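BrkA autotransporter (Bordetella pertussis, PDB 3QQ2) protects the bacterium from serum by inhibiting the classical complement pathway, its C-terminal beta-barrel domain forming the outer-membrane pore for passenger translocation. Local coordinates at residues Asp19-Pro23 against Gly62-Ala66; Tyr133-Gly137 against Arg166-Tyr172; Gly204-Val208 against Asp249-Gly253; Leu214-Glu219 against Gly240-Leu244. The protein carries 1 engineered substitution. All coordinates share one frame; numbering follows the deposited sequence.

Contact 1: residues Asp19-Pro23 against Gly62-Ala66; sequences DAGGP and GRWYA
Asp19 begins the segment by offering its carbonyl to Tyr65: Tyr65 OH gives a weak hydrogen bond to Asp19 O at 2.7 Å. Arg63 NH1 lies 2.8 Å from Asp19 O, but its angle is too poor for a bond. The Asp19 side chain passes the same phenol, with CB 3.2 Å from Tyr65 OH and OD1 3.5 Å from Tyr65 CE2, its carboxylate plane turned 62° from the ring. Asp19 OD1 also closes an Asx turn, accepting from Gly21 N at 2.7 Å, on the anti side and 30° out of the carboxylate plane. The carboxylate is also held by residues from the other end of the sequence, through a salt bridge from OD1 to Arg281 and a hydrogen bond from OD2 to Ser283. These partners lie at the C-terminal end of the chain, where strand 21-34 pairs with strand 271-282 to close the autotransporter beta-barrel. Strand 42-57 lies between strands 21-34 and 62-78, and Tyr65 therefore reaches the residues leading into strand 21-34 through its side chain. Ala20 brings its CA to 4.1 Å from Arg63 NH1. Gly21, with a positive phi of 109° that suits glycine, presents its N at the edge of the Tyr65 ring, 3.7 Å from Tyr65 CE2.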
loop_
_atom_site.group_PDB
_atom_site.type_symbol
_atom_site.label_atom_id
_atom_site.label_comp_id
_atom_site.label_asym_id
_atom_site.label_seq_id
_atom_site.Cartn_x
_atom_site.Cartn_y
_atom_site.Cartn_z
ATOM N N ASP A 19 -0.825 -29.839 43.026
ATOM C CA ASP A 19 -0.870 -29.903 41.550
ATOM C C ASP A 19 0.437 -30.547 41.076
ATOM O O ASP A 19 1.519 -30.162 41.523
ATOM C CB ASP A 19 -1.035 -28.485 41.006
ATOM C CG ASP A 19 -1.621 -28.443 39.607
ATOM O OD1 ASP A 19 -0.874 -28.755 38.656
ATOM O OD2 ASP A 19 -2.813 -28.068 39.452
ATOM N N ALA A 20 0.333 -31.554 40.214
ATOM C CA ALA A 20 1.493 -32.155 39.562
ATOM C C ALA A 20 1.465 -31.832 38.066
ATOM O O ALA A 20 2.103 -32.524 37.250
ATOM C CB ALA A 20 1.486 -33.645 39.768
ATOM N N GLY A 21 0.720 -30.783 37.716
ATOM C CA GLY A 21 0.490 -30.413 36.326
ATOM C C GLY A 21 -0.945 -30.699 35.937
ATOM O O GLY A 21 -1.691 -31.281 36.727
ATOM N N GLY A 22 -1.336 -30.275 34.731
ATOM C CA GLY A 22 -2.687 -30.526 34.200
ATOM C C GLY A 22 -3.001 -29.813 32.888
ATOM O O GLY A 22 -2.162 -29.095 32.354
ATOM N N PRO A 23 -4.203 -30.037 32.335
ATOM C CA PRO A 23 -4.648 -29.300 31.173
ATOM C C PRO A 23 -5.289 -28.020 31.635
ATOM O O PRO A 23 -5.744 -27.951 32.778
ATOM C CB PRO A 23 -5.728 -30.207 30.601
ATOM C CG PRO A 23 -6.340 -30.816 31.793
ATOM C CD PRO A 23 -5.180 -31.070 32.724
ATOM N N GLY A 62 10.951 -25.528 46.362
ATOM C CA GLY A 62 9.945 -25.028 45.439
ATOM C C GLY A 62 9.079 -26.101 44.801
ATOM O O GLY A 62 8.902 -27.183 45.350
ATOM N N ARG A 63 8.533 -25.774 43.636
ATOM C CA ARG A 63 7.660 -26.645 42.869
ATOM C C ARG A 63 7.698 -26.132 41.402
ATOM O O ARG A 63 7.305 -24.990 41.113
ATOM C CB ARG A 63 6.260 -26.623 43.499
ATOM C CG ARG A 63 5.100 -27.025 42.600
ATOM C CD ARG A 63 4.059 -27.847 43.367
ATOM N NE ARG A 63 4.616 -29.146 43.738
ATOM C CZ ARG A 63 4.727 -30.192 42.918
ATOM N NH1 ARG A 63 4.301 -30.121 41.661
ATOM N NH2 ARG A 63 5.269 -31.314 43.361
ATOM N N TRP A 64 8.225 -26.956 40.497
ATOM C CA TRP A 64 8.473 -26.563 39.103
ATOM C C TRP A 64 7.427 -27.091 38.108
ATOM O O TRP A 64 6.937 -28.201 38.224
ATOM C CB TRP A 64 9.851 -27.047 38.651
ATOM C CG TRP A 64 11.026 -26.157 39.000
ATOM C CD1 TRP A 64 11.919 -26.339 40.016
ATOM C CD2 TRP A 64 11.457 -24.981 38.295
ATOM N NE1 TRP A 64 12.864 -25.342 40.008
ATOM C CE2 TRP A 64 12.607 -24.493 38.961
ATOM C CE3 TRP A 64 10.964 -24.272 37.183
ATOM C CZ2 TRP A 64 13.279 -23.330 38.549
ATOM C CZ3 TRP A 64 11.637 -23.118 36.768
ATOM C CH2 TRP A 64 12.784 -22.663 37.449
ATOM N N TYR A 65 7.135 -26.279 37.107
ATOM C CA TYR A 65 6.113 -26.559 36.132
ATOM C C TYR A 65 6.665 -26.233 34.752
ATOM O O TYR A 65 7.200 -25.139 34.538
ATOM C CB TYR A 65 4.887 -25.687 36.427
ATOM C CG TYR A 65 4.118 -26.146 37.626
ATOM C CD1 TYR A 65 4.377 -25.630 38.892
ATOM C CD2 TYR A 65 3.143 -27.117 37.500
ATOM C CE1 TYR A 65 3.671 -26.081 40.008
ATOM C CE2 TYR A 65 2.442 -27.587 38.596
ATOM C CZ TYR A 65 2.702 -27.069 39.842
ATOM O OH TYR A 65 1.979 -27.565 40.901
ATOM N N ALA A 66 6.564 -27.177 33.821
ATOM C CA ALA A 66 7.011 -26.934 32.449
ATOM C C ALA A 66 5.899 -27.401 31.559
ATOM O O ALA A 66 5.112 -28.233 31.986
ATOM C CB ALA A 66 8.284 -27.695 32.159
#

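Contact 2: residues Tyr133-Gly137 against Arg166-Tyr172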
loop_
_atom_site.group_PDB
_atom_site.type_symbol
_atom_site.label_atom_id
_atom_site.label_comp_id
_atom_site.label_asym_id
_atom_site.label_seq_id
_atom_site.Cartn_x
_atom_site.Cartn_y
_atom_site.Cartn_z
ATOM N N TYR A 133 -2.509 -10.099 3.845
ATOM C CA TYR A 133 -1.215 -10.796 3.958
ATOM C C TYR A 133 -0.974 -11.569 5.257
ATOM O O TYR A 133 -1.602 -11.294 6.277
ATOM C CB TYR A 133 -0.082 -9.805 3.768
ATOM C CG TYR A 133 -0.170 -8.653 4.724
ATOM C CD1 TYR A 133 -0.976 -7.557 4.428
ATOM C CD2 TYR A 133 0.538 -8.656 5.930
ATOM C CE1 TYR A 133 -1.077 -6.492 5.295
ATOM C CE2 TYR A 133 0.439 -7.603 6.806
ATOM C CZ TYR A 133 -0.375 -6.516 6.475
ATOM O OH TYR A 133 -0.496 -5.426 7.301
ATOM N N ARG A 134 -0.038 -12.525 5.202
ATOM C CA ARG A 134 0.410 -13.286 6.376
ATOM C C ARG A 134 1.654 -12.639 6.959
ATOM O O ARG A 134 2.408 -11.979 6.257
ATOM C CB ARG A 134 0.683 -14.770 6.052
ATOM C CG ARG A 134 -0.533 -15.585 5.535
ATOM C CD ARG A 134 -0.351 -17.152 5.639
ATOM N NE ARG A 134 -0.941 -17.750 6.857
ATOM C CZ ARG A 134 -0.258 -18.318 7.866
ATOM N NH1 ARG A 134 1.078 -18.392 7.816
ATOM N NH2 ARG A 134 -0.913 -18.822 8.934
ATOM N N THR A 135 1.849 -12.849 8.256
ATOM C CA THR A 135 2.913 -12.232 9.039
ATOM C C THR A 135 3.320 -13.177 10.165
ATOM O O THR A 135 2.558 -14.080 10.528
ATOM C CB THR A 135 2.404 -10.925 9.633
ATOM O OG1 THR A 135 2.544 -9.900 8.652
ATOM C CG2 THR A 135 3.197 -10.526 10.862
ATOM N N SER A 136 4.507 -12.960 10.727
ATOM C CA SER A 136 4.992 -13.793 11.833
ATOM C C SER A 136 5.251 -13.021 13.099
ATOM O O SER A 136 5.780 -11.919 13.056
ATOM C CB SER A 136 6.266 -14.542 11.444
ATOM O OG SER A 136 5.925 -15.778 10.843
ATOM N N GLY A 137 4.878 -13.608 14.231
ATOM C CA GLY A 137 5.161 -13.002 15.516
ATOM C C GLY A 137 5.801 -13.941 16.505
ATOM O O GLY A 137 5.626 -15.154 16.447
ATOM N N ARG A 166 8.237 -9.470 18.678
ATOM C CA ARG A 166 8.457 -8.981 17.333
ATOM C C ARG A 166 7.400 -9.443 16.371
ATOM O O ARG A 166 6.944 -10.567 16.407
ATOM C CB ARG A 166 9.845 -9.310 16.776
ATOM C CG ARG A 166 10.290 -8.197 15.771
ATOM C CD ARG A 166 11.131 -8.639 14.554
ATOM N NE ARG A 166 12.575 -8.515 14.774
ATOM C CZ ARG A 166 13.411 -9.541 14.969
ATOM N NH1 ARG A 166 12.973 -10.803 14.970
ATOM N NH2 ARG A 166 14.704 -9.306 15.149
ATOM N N THR A 167 7.041 -8.538 15.487
ATOM C CA THR A 167 6.174 -8.802 14.374
ATOM C C THR A 167 7.056 -8.709 13.136
ATOM O O THR A 167 8.058 -7.984 13.153
ATOM C CB THR A 167 5.042 -7.767 14.394
ATOM O OG1 THR A 167 3.798 -8.451 14.547
ATOM C CG2 THR A 167 5.026 -6.844 13.150
ATOM N N SER A 168 6.714 -9.461 12.087
ATOM C CA SER A 168 7.506 -9.480 10.845
ATOM C C SER A 168 6.973 -8.460 9.863
ATOM O O SER A 168 5.814 -8.049 9.976
ATOM C CB SER A 168 7.519 -10.870 10.204
ATOM O OG SER A 168 6.267 -11.200 9.622
ATOM N N GLY A 169 7.814 -8.051 8.916
ATOM C CA GLY A 169 7.425 -7.078 7.901
ATOM C C GLY A 169 7.150 -7.713 6.555
ATOM O O GLY A 169 7.345 -8.916 6.384
ATOM N N LYS A 170 6.676 -6.896 5.612
ATOM C CA LYS A 170 6.481 -7.258 4.193
ATOM C C LYS A 170 6.426 -5.962 3.406
ATOM O O LYS A 170 5.939 -4.956 3.911
ATOM C CB LYS A 170 5.175 -8.030 3.961
ATOM C CG LYS A 170 5.324 -9.543 3.906
ATOM C CD LYS A 170 4.007 -10.245 3.566
ATOM C CE LYS A 170 4.189 -11.777 3.424
ATOM N NZ LYS A 170 2.910 -12.534 3.117
ATOM N N ARG A 171 6.922 -5.991 2.170
ATOM C CA ARG A 171 6.965 -4.809 1.299
ATOM C C ARG A 171 7.208 -5.204 -0.155
ATOM O O ARG A 171 8.195 -5.880 -0.457
ATOM C CB ARG A 171 8.063 -3.846 1.762
ATOM C CG ARG A 171 8.302 -2.603 0.874
ATOM C CD ARG A 171 9.750 -2.152 1.018
ATOM N NE ARG A 171 10.295 -2.660 2.282
ATOM C CZ ARG A 171 11.548 -2.509 2.702
ATOM N NH1 ARG A 171 12.437 -1.846 1.958
ATOM N NH2 ARG A 171 11.907 -3.031 3.876
ATOM N N TYR A 172 6.310 -4.775 -1.044
ATOM C CA TYR A 172 6.427 -5.016 -2.496
ATOM C C TYR A 172 6.330 -3.683 -3.254
ATOM O O TYR A 172 6.492 -2.621 -2.638
ATOM C CB TYR A 172 5.397 -6.060 -2.987
ATOM C CG TYR A 172 4.248 -6.350 -2.026
ATOM C CD1 TYR A 172 2.919 -6.271 -2.453
ATOM C CD2 TYR A 172 4.488 -6.727 -0.688
ATOM C CE1 TYR A 172 1.857 -6.544 -1.573
ATOM C CE2 TYR A 172 3.437 -6.986 0.195
ATOM C CZ TYR A 172 2.131 -6.892 -0.261
ATOM O OH TYR A 172 1.104 -7.147 0.596
#
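The Tyr133 ring is approached obliquely by Lys170 CD and Tyr172 OH, while Thr135 OG1 from its own strand lies at the ring edge, in plane. Tyr133 CB lies 4.1 Å from Lys170 NZ. The Lys170 chain, extended beyond CG, runs past this tyrosine and ends in a weak hydrogen bond from NZ to Arg134 O at 3.2 Å. The Arg134 side chain itself turns elsewhere, to a salt bridge with Asp116.

Ser168 makes a nearly straight bond: its OG receives the Ser136 N-H at 2.7 Å and 167°. A chi1 of 72° directs Ser168 OG at that amide, and Thr135 CG2 packs at 3.4 Å from Ser168 OG. In return Ser168 N donates to Ser136 O at 2.8 Å, weakly, because the angle is only 125°. Beyond it Gly137 and Thr167 form a non-hydrogen-bonded antiparallel pair, their CA atoms 4.5 Å apart. Tyr133 also packs on Leu178 of the second subunit. Strand geometry breaks at Ser168 and Gly169, where the Ser168 hydroxyl supplements a weak backbone bond and Lys170 NZ adds a weak side-chain bond beyond it. The arrangement belongs to the beta hairpin of strands 130-149 and 154-173, one of the successive antiparallel hairpins of the autotransporter barrel.

Contact 3: residues Gly204-Val208 against Asp249-Gly253; sequences GGNIV and DAALG
Ile207 and Ala251 form an antiparallel hydrogen-bonded pair, Ile207 N to Ala251 O and Ala251 N to Ile207 O both measuring 2.9 Å, with N-H...O angles of 154° and 151°. In each bond the donor sits somewhat tilted from the plane of the accepting carbonyl. The matching side chains lie on one face of the sheet, where Ile207 CB meets Ala251 CB at 3.9 Å. The contact is made at the branch point of the isoleucine, since no other atom of its side chain comes as near to the alanine methyl.

At the next pair along, Asn206 and Leu252 cross obliquely. The methyl CD1 of Leu252 bears on the amide, 3.6 Å from Asn206 CG and 3.7 Å from Asn206 CB, although the leucine side chain sets off away from the other segment and only its end returns. A chi1 of -59° places the Asn206 amide beside its own backbone N, and OD1 then accepts a weak hydrogen bond from Gly253 N at 3.3 Å. This side-chain bond extends the pairing past the last strand residues, joining the turn before strand 207-221 to the end of strand 241-252. Asn206 CA adds a CA-H...O contact to Ala251 O at 3.4 Å.

No helix is near. Strand 186-201 flanks the pair through a backbone bond of Val208 with Ile200. On the other flank strand 256-267 bonds through Leu258 to Ala250, and the side chains of Leu252 and Ala251 touch Leu258 and Asn257.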
loop_
_atom_site.group_PDB
_atom_site.type_symbol
_atom_site.label_atom_id
_atom_site.label_comp_id
_atom_site.label_asym_id
_atom_site.label_seq_id
_atom_site.Cartn_x
_atom_site.Cartn_y
_atom_site.Cartn_z
ATOM N N GLY A 204 -16.649 -27.537 53.188
ATOM C CA GLY A 204 -16.365 -28.613 52.230
ATOM C C GLY A 204 -14.890 -28.670 51.880
ATOM O O GLY A 204 -14.098 -29.304 52.560
ATOM N N GLY A 205 -14.502 -28.000 50.818
ATOM C CA GLY A 205 -13.090 -27.960 50.483
ATOM C C GLY A 205 -12.773 -26.739 49.660
ATOM O O GLY A 205 -11.608 -26.346 49.547
ATOM N N ASN A 206 -13.822 -26.132 49.110
ATOM C CA ASN A 206 -13.701 -25.009 48.178
ATOM C C ASN A 206 -12.814 -23.826 48.631
ATOM O O ASN A 206 -12.679 -23.567 49.827
ATOM C CB ASN A 206 -15.108 -24.577 47.702
ATOM C CG ASN A 206 -15.879 -25.735 46.996
ATOM O OD1 ASN A 206 -15.368 -26.851 46.884
ATOM N ND2 ASN A 206 -17.097 -25.454 46.522
ATOM N N ILE A 207 -12.179 -23.155 47.665
ATOM C CA ILE A 207 -11.411 -21.923 47.918
ATOM C C ILE A 207 -11.827 -20.827 46.972
ATOM O O ILE A 207 -11.453 -20.854 45.813
ATOM C CB ILE A 207 -9.899 -22.190 47.790
ATOM C CG1 ILE A 207 -9.429 -23.136 48.896
ATOM C CG2 ILE A 207 -9.122 -20.885 47.832
ATOM C CD1 ILE A 207 -8.024 -23.659 48.695
ATOM N N VAL A 208 -12.616 -19.873 47.461
ATOM C CA VAL A 208 -12.848 -18.635 46.705
ATOM C C VAL A 208 -11.779 -17.681 47.168
ATOM O O VAL A 208 -11.540 -17.557 48.365
ATOM C CB VAL A 208 -14.253 -18.011 46.930
ATOM C CG1 VAL A 208 -14.463 -16.828 46.013
ATOM C CG2 VAL A 208 -15.324 -19.011 46.630
ATOM N N ASP A 249 -10.294 -16.183 41.977
ATOM C CA ASP A 249 -9.766 -17.497 41.582
ATOM C C ASP A 249 -10.289 -18.525 42.556
ATOM O O ASP A 249 -9.954 -18.458 43.714
ATOM C CB ASP A 249 -8.223 -17.562 41.559
ATOM C CG ASP A 249 -7.575 -16.221 41.318
ATOM O OD1 ASP A 249 -7.789 -15.340 42.178
ATOM O OD2 ASP A 249 -6.838 -16.036 40.319
ATOM N N ALA A 250 -11.108 -19.461 42.079
ATOM C CA ALA A 250 -11.615 -20.561 42.909
ATOM C C ALA A 250 -10.905 -21.870 42.637
ATOM O O ALA A 250 -10.595 -22.175 41.498
ATOM C CB ALA A 250 -13.141 -20.745 42.733
ATOM N N ALA A 251 -10.622 -22.603 43.714
ATOM C CA ALA A 251 -10.252 -24.029 43.699
ATOM C C ALA A 251 -11.492 -24.760 44.147
ATOM O O ALA A 251 -11.834 -24.749 45.324
ATOM C CB ALA A 251 -9.099 -24.331 44.662
ATOM N N LEU A 252 -12.194 -25.364 43.205
ATOM C CA LEU A 252 -13.403 -26.075 43.551
ATOM C C LEU A 252 -13.095 -27.544 43.637
ATOM O O LEU A 252 -12.895 -28.194 42.616
ATOM C CB LEU A 252 -14.509 -25.807 42.529
ATOM C CG LEU A 252 -15.472 -24.663 42.867
ATOM C CD1 LEU A 252 -15.039 -23.851 44.099
ATOM C CD2 LEU A 252 -15.673 -23.775 41.641
ATOM N N GLY A 253 -13.038 -28.052 44.862
ATOM C CA GLY A 253 -12.761 -29.463 45.126
ATOM C C GLY A 253 -12.884 -30.477 43.998
ATOM O O GLY A 253 -13.842 -30.455 43.233
#

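Contact 4: residues Leu214-Glu219 against Gly240-Leu244; sequences LGWTQE and GRVEL
Thr217 and Arg241 lie side by side and point the same way, the methyl CG2 of Thr217 resting over the centre of one guanidinium face at 3.3 Å from Arg241 CZ. The threonine torsion explains this: OG1 is anti to the backbone N (chi1 -158°), which sends the hydroxyl to hydrogen bonds with Gly190 O and Arg191 and leaves CG2 facing the arginine. Arg241 extends from CG to NE, and its NH2 makes a long, weak salt bridge to Glu243 OE1 at 3.5 Å. Glu243, bent at chi2, folds back across the neighbouring strand, bringing CG to 3.2 Å from Gly215 O and OE2 to 3.6 Å from Thr217 CB. Gly215, without a side chain, lets the glutamate lie over its backbone.

On the other face of the sheet the partners are apolar. Leu214 and Leu244 run alongside each other, joined at their CD1 atoms (3.7 Å), and Leu214 CD1 also meets Val242 CG2 at 3.9 Å. The indole of Trp216 approaches obliquely, CD1 being 3.2 Å from Arg241 O. Between the two layers the strand directions differ by 153°, close to antiparallel, and Thr217 N reaches Arg241 O at 3.0 Å nearly straight.

The division is that of a transmembrane beta-barrel: the surface leucines, valine and tryptophan probably meet lipid, and the charged face probably lines the interior of the barrel. There Glu243 OE1 lies close to the Glu263 carboxylate, which may favour protonation of one of the two, while Arg241, and Arg191 through a long, weak ion pair with Glu243 OE2, would offset part of the repulsion.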
loop_
_atom_site.group_PDB
_atom_site.type_symbol
_atom_site.label_atom_id
_atom_site.label_comp_id
_atom_site.label_asym_id
_atom_site.label_seq_id
_atom_site.Cartn_x
_atom_site.Cartn_y
_atom_site.Cartn_z
ATOM N N LEU A 214 -4.025 -3.309 41.243
ATOM C CA LEU A 214 -3.573 -2.053 40.649
ATOM C C LEU A 214 -2.306 -2.266 39.869
ATOM O O LEU A 214 -1.369 -2.891 40.371
ATOM C CB LEU A 214 -3.308 -0.994 41.703
ATOM C CG LEU A 214 -2.520 0.232 41.216
ATOM C CD1 LEU A 214 -3.426 1.359 40.722
ATOM C CD2 LEU A 214 -1.637 0.715 42.324
ATOM N N GLY A 215 -2.267 -1.717 38.656
ATOM C CA GLY A 215 -1.126 -1.921 37.775
ATOM C C GLY A 215 -0.700 -0.744 36.930
ATOM O O GLY A 215 -1.512 0.072 36.514
ATOM N N TRP A 216 0.595 -0.670 36.680
ATOM C CA TRP A 216 1.135 0.255 35.715
ATOM C C TRP A 216 1.810 -0.530 34.588
ATOM O O TRP A 216 2.401 -1.597 34.827
ATOM C CB TRP A 216 2.154 1.149 36.392
ATOM C CG TRP A 216 2.880 2.085 35.474
ATOM C CD1 TRP A 216 2.412 3.268 34.956
ATOM C CD2 TRP A 216 4.217 1.939 34.997
ATOM N NE1 TRP A 216 3.377 3.860 34.179
ATOM C CE2 TRP A 216 4.495 3.068 34.184
ATOM C CE3 TRP A 216 5.213 0.968 35.181
ATOM C CZ2 TRP A 216 5.725 3.250 33.554
ATOM C CZ3 TRP A 216 6.442 1.146 34.550
ATOM C CH2 TRP A 216 6.682 2.281 33.745
ATOM N N THR A 217 1.713 -0.012 33.362
ATOM C CA THR A 217 2.482 -0.569 32.254
ATOM C C THR A 217 2.789 0.443 31.163
ATOM O O THR A 217 2.001 1.353 30.889
ATOM C CB THR A 217 1.828 -1.827 31.652
ATOM O OG1 THR A 217 2.827 -2.592 30.973
ATOM C CG2 THR A 217 0.713 -1.477 30.681
ATOM N N GLN A 218 3.948 0.270 30.545
ATOM C CA GLN A 218 4.366 1.140 29.464
ATOM C C GLN A 218 4.975 0.317 28.343
ATOM O O GLN A 218 5.138 -0.896 28.476
ATOM C CB GLN A 218 5.378 2.168 29.975
ATOM C CG GLN A 218 6.672 1.553 30.545
ATOM C CD GLN A 218 7.862 2.511 30.494
ATOM O OE1 GLN A 218 8.954 2.129 30.055
ATOM N NE2 GLN A 218 7.657 3.762 30.940
ATOM N N GLU A 219 5.337 0.992 27.255
ATOM C CA GLU A 219 5.863 0.345 26.063
ATOM C C GLU A 219 6.908 1.174 25.390
ATOM O O GLU A 219 6.559 2.217 24.878
ATOM C CB GLU A 219 4.765 0.239 25.009
ATOM C CG GLU A 219 3.656 -0.741 25.274
ATOM C CD GLU A 219 3.064 -1.284 23.988
ATOM O OE1 GLU A 219 3.410 -0.759 22.894
ATOM O OE2 GLU A 219 2.255 -2.239 24.080
ATOM N N GLY A 240 2.506 4.188 28.132
ATOM C CA GLY A 240 2.314 4.383 29.576
ATOM C C GLY A 240 0.859 4.560 29.993
ATOM O O GLY A 240 0.080 5.242 29.308
ATOM N N ARG A 241 0.503 3.948 31.130
ATOM C CA ARG A 241 -0.896 3.853 31.606
ATOM C C ARG A 241 -1.055 3.096 32.905
ATOM O O ARG A 241 -0.194 2.304 33.281
ATOM C CB ARG A 241 -1.783 3.153 30.582
ATOM C CG ARG A 241 -1.439 1.717 30.359
ATOM C CD ARG A 241 -2.491 1.096 29.515
ATOM N NE ARG A 241 -2.489 -0.351 29.683
ATOM C CZ ARG A 241 -1.958 -1.205 28.820
ATOM N NH1 ARG A 241 -1.380 -0.757 27.696
ATOM N NH2 ARG A 241 -2.016 -2.513 29.101
ATOM N N VAL A 242 -2.196 3.319 33.554
ATOM C CA VAL A 242 -2.484 2.722 34.854
ATOM C C VAL A 242 -3.711 1.844 34.743
ATOM O O VAL A 242 -4.648 2.170 34.013
ATOM C CB VAL A 242 -2.648 3.793 35.983
ATOM C CG1 VAL A 242 -3.915 4.628 35.798
ATOM C CG2 VAL A 242 -2.633 3.142 37.357
ATOM N N GLU A 243 -3.687 0.723 35.459
ATOM C CA GLU A 243 -4.772 -0.247 35.393
ATOM C C GLU A 243 -5.311 -0.700 36.758
ATOM O O GLU A 243 -4.561 -0.902 37.735
ATOM C CB GLU A 243 -4.415 -1.425 34.464
ATOM C CG GLU A 243 -3.139 -2.175 34.824
ATOM C CD GLU A 243 -2.192 -2.407 33.659
ATOM O OE1 GLU A 243 -2.641 -2.712 32.528
ATOM O OE2 GLU A 243 -0.968 -2.293 33.881
ATOM N N LEU A 244 -6.640 -0.812 36.786
ATOM C CA LEU A 244 -7.444 -1.144 37.966
ATOM C C LEU A 244 -8.406 -2.244 37.590
ATOM O O LEU A 244 -9.107 -2.153 36.576
ATOM C CB LEU A 244 -8.270 0.060 38.420
ATOM C CG LEU A 244 -7.616 1.145 39.277
ATOM C CD1 LEU A 244 -7.046 0.554 40.566
ATOM C CD2 LEU A 244 -6.550 1.892 38.495
#

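All four contacts belong to the curled antiparallel wall of the barrel. Contacts 3 and 4 are two stations on the same pair of strands, 207-221 and 241-252, with centres 30 Å apart and nearest atoms about 13 Å apart; contact 4 lies nearer the unmodelled loop 223-239. Contacts 1 and 3 share the end of the barrel that carries the first modelled residue and the C-terminus, their nearest atoms about 9 Å apart, which in autotransporters is the periplasmic end. Contact 2 lies on the opposite side of the chain's centre from contact 3, with centres 44 Å apart, towards the probable extracellular end. No two contacts touch; the shared strands of the barrel wall connect them.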